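Local coordinates for protein RavA (PDB 6WO6) that is an effector of Legionella pneumophila that probably acts in the host cell during infection, at residues Ile177-Phe190 / Phe207-Leu221. The protein carries 2 engineered substitutions. Residues are numbered along the deposited sequence; the frame is centred on the assembly and turned at random.
Sequences IERLLLGDRPDQFF and FNVINDKESSIAGKL
The ring of Phe207 carries Ile177 on one face. Ile177 CD1 lies over the ring, 3.4 Å from its centroid and 17° off the normal, a CH-pi contact. Leu181 CD2 and Phe189 CZ meet the rim of the same ring, roughly in its plane. The Phe189 and Phe207 rings are almost perpendicular, with planes at 88°, and Phe189 CZ comes 3.7 Å from Phe207 CE1. Phe207 also stacks with Phe240 of helix 230-240. The Phe190 ring has Phe189 CD2 over one face.

Next to the rings, Ile177 and Val209 lie antiparallel beside each other, Ile177 CG2 against Val209 CG1. Leu181 CD2 meets Ile210 CG2, while Leu181 CD1 lies 3.8 Å from Ile217 CG2. Leu182 CG stands beside its own backbone N (chi1 -70°), and from there CD2 reaches Ile217 CD1 and the aliphatic chain of Lys213.

Beyond the helix end, the Pro186 ring rests on Lys220 and Leu221 of helix 214-224. Its CG lies 3.7 Å from both Lys220 CB and Leu221 CD2. The Lys220 chain runs along Gly183, its CD 3.4 Å from Gly183 O. Asp184 OD1 is 5.1 Å from Lys220 NZ, too far for a salt bridge; any attraction is probably weak.

Arg185 NE and NH2 each bond one carboxylate oxygen of Asp187, nearly straight and in the guanidinium plane. The pair lies within the type I turn from Arg185 to Gln188 and probably helps to hold it. The contact thus joins the end of helix 162-181 and the following turn to the 3-10 segment 207-210 and helix 214-224. Its mostly buried, apolar character suggests that burial of side chains, rather than polar bonds, holds the segments together.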
# COMPACT_ATOMS: atom_id res chain seq x y z
N ILE A 177 5.59 -5.32 6.27
CA ILE A 177 5.98 -6.14 5.10
C ILE A 177 7.49 -6.10 4.94
O ILE A 177 8.03 -7.03 4.39
CB ILE A 177 5.30 -5.61 3.83
CG1 ILE A 177 3.81 -5.92 3.81
CG2 ILE A 177 5.99 -6.18 2.61
CD1 ILE A 177 3.17 -5.60 2.51
N GLU A 178 8.13 -5.04 5.42
CA GLU A 178 9.58 -4.88 5.25
C GLU A 178 10.33 -5.51 6.41
O GLU A 178 11.32 -6.18 6.18
CB GLU A 178 9.93 -3.40 5.35
CG GLU A 178 9.89 -2.66 4.04
CD GLU A 178 10.32 -1.21 4.18
OE1 GLU A 178 10.37 -0.72 5.33
OE2 GLU A 178 10.61 -0.59 3.15
N ARG A 179 9.87 -5.25 7.63
CA ARG A 179 10.63 -5.79 8.76
C ARG A 179 10.31 -7.25 9.05
O ARG A 179 11.18 -7.99 9.52
CB ARG A 179 10.40 -4.94 10.01
N LEU A 180 9.08 -7.69 8.79
CA LEU A 180 8.64 -9.03 9.18
C LEU A 180 8.52 -9.98 8.00
O LEU A 180 9.19 -11.01 7.97
CB LEU A 180 7.31 -8.94 9.94
CG LEU A 180 7.34 -8.12 11.23
CD1 LEU A 180 6.07 -8.34 12.04
CD2 LEU A 180 8.58 -8.46 12.05
N LEU A 181 7.66 -9.67 7.01
CA LEU A 181 7.40 -10.61 5.93
C LEU A 181 8.67 -10.91 5.13
O LEU A 181 8.93 -12.06 4.78
CB LEU A 181 6.31 -10.08 5.01
CG LEU A 181 5.80 -11.07 3.96
CD1 LEU A 181 5.36 -12.36 4.63
CD2 LEU A 181 4.65 -10.46 3.16
N LEU A 182 9.46 -9.88 4.84
CA LEU A 182 10.70 -10.05 4.10
C LEU A 182 11.90 -10.33 5.00
O LEU A 182 13.04 -10.27 4.53
CB LEU A 182 10.98 -8.81 3.24
CG LEU A 182 10.05 -8.59 2.04
CD1 LEU A 182 10.29 -7.23 1.42
CD2 LEU A 182 10.26 -9.70 1.02
N GLY A 183 11.66 -10.62 6.28
CA GLY A 183 12.73 -10.88 7.22
C GLY A 183 12.95 -12.36 7.48
O GLY A 183 12.45 -13.23 6.76
N ASP A 184 13.72 -12.64 8.53
CA ASP A 184 14.03 -14.01 8.92
C ASP A 184 12.89 -14.70 9.65
O ASP A 184 12.92 -15.93 9.79
CB ASP A 184 15.29 -14.04 9.79
CG ASP A 184 16.55 -13.75 9.01
OD1 ASP A 184 16.61 -14.09 7.81
OD2 ASP A 184 17.50 -13.17 9.60
N ARG A 185 11.89 -13.96 10.12
CA ARG A 185 10.74 -14.53 10.83
C ARG A 185 9.44 -14.05 10.20
O ARG A 185 8.66 -13.33 10.82
CB ARG A 185 10.79 -14.18 12.31
CG ARG A 185 11.93 -14.82 13.09
CD ARG A 185 11.80 -16.34 13.09
NE ARG A 185 10.49 -16.78 13.54
CZ ARG A 185 10.21 -17.16 14.78
NH1 ARG A 185 11.16 -17.16 15.71
NH2 ARG A 185 8.98 -17.54 15.10
N PRO A 186 9.16 -14.45 8.95
CA PRO A 186 7.95 -13.96 8.27
C PRO A 186 6.65 -14.45 8.89
O PRO A 186 5.59 -13.93 8.53
CB PRO A 186 8.11 -14.47 6.84
CG PRO A 186 9.00 -15.66 6.96
CD PRO A 186 9.94 -15.36 8.09
N ASP A 187 6.69 -15.44 9.79
CA ASP A 187 5.47 -15.85 10.47
C ASP A 187 4.98 -14.79 11.44
O ASP A 187 3.78 -14.72 11.75
CB ASP A 187 5.69 -17.17 11.21
CG ASP A 187 6.87 -17.11 12.16
OD1 ASP A 187 8.00 -16.88 11.69
OD2 ASP A 187 6.66 -17.29 13.39
N GLN A 188 5.89 -13.95 11.94
CA GLN A 188 5.51 -12.90 12.88
C GLN A 188 4.67 -11.82 12.21
O GLN A 188 3.90 -11.13 12.88
CB GLN A 188 6.75 -12.30 13.53
CG GLN A 188 7.50 -13.28 14.42
CD GLN A 188 8.83 -12.74 14.89
OE1 GLN A 188 9.36 -11.77 14.34
NE2 GLN A 188 9.39 -13.36 15.93
N PHE A 189 4.80 -11.67 10.89
CA PHE A 189 3.90 -10.77 10.16
C PHE A 189 2.45 -11.16 10.38
O PHE A 189 1.58 -10.29 10.50
CB PHE A 189 4.24 -10.81 8.66
CG PHE A 189 3.36 -9.91 7.82
CD1 PHE A 189 3.70 -8.58 7.63
CD2 PHE A 189 2.20 -10.40 7.24
CE1 PHE A 189 2.90 -7.75 6.86
CE2 PHE A 189 1.40 -9.57 6.47
CZ PHE A 189 1.75 -8.25 6.29
N PHE A 190 2.17 -12.46 10.46
CA PHE A 190 0.82 -12.96 10.64
C PHE A 190 0.44 -13.14 12.10
O PHE A 190 -0.74 -12.98 12.45
CB PHE A 190 0.66 -14.28 9.89
CG PHE A 190 0.95 -14.19 8.42
CD1 PHE A 190 2.25 -14.27 7.95
CD2 PHE A 190 -0.08 -14.01 7.51
CE1 PHE A 190 2.52 -14.18 6.59
CE2 PHE A 190 0.19 -13.92 6.15
CZ PHE A 190 1.49 -14.00 5.69
N PHE A 207 1.87 -5.25 -1.33
CA PHE A 207 2.53 -6.55 -1.37
C PHE A 207 3.23 -6.81 -2.70
O PHE A 207 3.97 -7.79 -2.81
CB PHE A 207 1.52 -7.66 -1.06
CG PHE A 207 1.02 -7.63 0.36
CD1 PHE A 207 1.68 -8.33 1.35
CD2 PHE A 207 -0.09 -6.88 0.70
CE1 PHE A 207 1.24 -8.29 2.66
CE2 PHE A 207 -0.54 -6.84 2.01
CZ PHE A 207 0.12 -7.54 2.99
N ASN A 208 3.05 -5.93 -3.69
CA ASN A 208 3.77 -6.05 -4.95
C ASN A 208 5.28 -6.03 -4.76
O ASN A 208 6.01 -6.40 -5.68
CB ASN A 208 3.35 -4.94 -5.91
CG ASN A 208 1.93 -5.10 -6.42
OD1 ASN A 208 1.26 -6.09 -6.12
ND2 ASN A 208 1.47 -4.13 -7.20
N VAL A 209 5.76 -5.61 -3.59
CA VAL A 209 7.19 -5.59 -3.34
C VAL A 209 7.75 -7.00 -3.19
O VAL A 209 8.93 -7.24 -3.45
CB VAL A 209 7.50 -4.72 -2.10
CG1 VAL A 209 6.87 -5.33 -0.85
CG2 VAL A 209 8.99 -4.53 -1.92
N ILE A 210 6.91 -7.98 -2.80
CA ILE A 210 7.42 -9.34 -2.60
C ILE A 210 7.47 -10.13 -3.90
O ILE A 210 7.83 -11.32 -3.86
CB ILE A 210 6.58 -10.14 -1.59
CG1 ILE A 210 5.22 -10.52 -2.18
CG2 ILE A 210 6.42 -9.38 -0.28
CD1 ILE A 210 4.34 -11.31 -1.24
N ASN A 211 7.14 -9.52 -5.03
CA ASN A 211 7.14 -10.24 -6.30
C ASN A 211 8.53 -10.80 -6.61
O ASN A 211 9.55 -10.14 -6.39
CB ASN A 211 6.68 -9.32 -7.43
CG ASN A 211 5.17 -9.28 -7.57
OD1 ASN A 211 4.54 -8.26 -7.30
ND2 ASN A 211 4.58 -10.39 -7.99
N ASP A 212 8.55 -12.03 -7.11
CA ASP A 212 9.77 -12.79 -7.40
C ASP A 212 10.60 -13.05 -6.14
O ASP A 212 11.77 -13.41 -6.24
CB ASP A 212 10.61 -12.09 -8.46
CG ASP A 212 9.85 -11.88 -9.76
OD1 ASP A 212 8.95 -12.69 -10.05
OD2 ASP A 212 10.16 -10.91 -10.48
N LYS A 213 9.99 -12.89 -4.96
CA LYS A 213 10.62 -13.28 -3.70
C LYS A 213 9.76 -14.27 -2.93
O LYS A 213 10.07 -14.57 -1.77
CB LYS A 213 10.90 -12.05 -2.83
CG LYS A 213 11.99 -11.14 -3.38
CD LYS A 213 12.43 -10.11 -2.34
CE LYS A 213 13.55 -9.23 -2.88
NZ LYS A 213 14.08 -8.30 -1.83
N GLU A 214 8.69 -14.78 -3.54
CA GLU A 214 7.77 -15.66 -2.82
C GLU A 214 8.41 -17.01 -2.48
O GLU A 214 8.00 -17.65 -1.51
CB GLU A 214 6.50 -15.87 -3.64
CG GLU A 214 5.73 -14.60 -3.97
CD GLU A 214 6.15 -14.01 -5.30
OE1 GLU A 214 7.34 -14.14 -5.66
OE2 GLU A 214 5.29 -13.43 -5.99
N SER A 215 9.40 -17.45 -3.26
CA SER A 215 10.08 -18.70 -2.94
C SER A 215 10.82 -18.60 -1.61
O SER A 215 10.69 -19.48 -0.74
CB SER A 215 11.05 -19.07 -4.07
OG SER A 215 10.35 -19.32 -5.27
N SER A 216 11.61 -17.54 -1.43
CA SER A 216 12.35 -17.35 -0.19
C SER A 216 11.41 -17.18 1.00
O SER A 216 11.63 -17.77 2.07
CB SER A 216 13.28 -16.14 -0.32
OG SER A 216 13.76 -15.73 0.94
N ILE A 217 10.36 -16.37 0.83
CA ILE A 217 9.41 -16.16 1.92
C ILE A 217 8.73 -17.47 2.28
O ILE A 217 8.53 -17.78 3.46
CB ILE A 217 8.38 -15.08 1.52
CG1 ILE A 217 9.09 -13.78 1.16
CG2 ILE A 217 7.38 -14.85 2.64
CD1 ILE A 217 8.19 -12.78 0.46
N ALA A 218 8.36 -18.27 1.27
CA ALA A 218 7.69 -19.54 1.54
C ALA A 218 8.62 -20.51 2.25
O ALA A 218 8.19 -21.24 3.16
CB ALA A 218 7.17 -20.15 0.24
N GLY A 219 9.90 -20.53 1.86
CA GLY A 219 10.85 -21.38 2.56
C GLY A 219 11.01 -20.99 4.01
O GLY A 219 10.97 -21.84 4.91
N LYS A 220 11.19 -19.69 4.27
CA LYS A 220 11.33 -19.23 5.65
C LYS A 220 10.05 -19.47 6.46
O LYS A 220 10.12 -19.77 7.65
CB LYS A 220 11.72 -17.76 5.69
CG LYS A 220 13.06 -17.45 5.04
CD LYS A 220 13.63 -16.13 5.53
CE LYS A 220 14.86 -15.72 4.74
NZ LYS A 220 14.51 -15.28 3.36
N LEU A 221 8.88 -19.34 5.82
CA LEU A 221 7.63 -19.64 6.51
C LEU A 221 7.55 -21.11 6.89
O LEU A 221 7.28 -21.44 8.05
CB LEU A 221 6.44 -19.25 5.63
CG LEU A 221 6.06 -17.77 5.61
CD1 LEU A 221 4.93 -17.52 4.63
CD2 LEU A 221 5.66 -17.32 7.01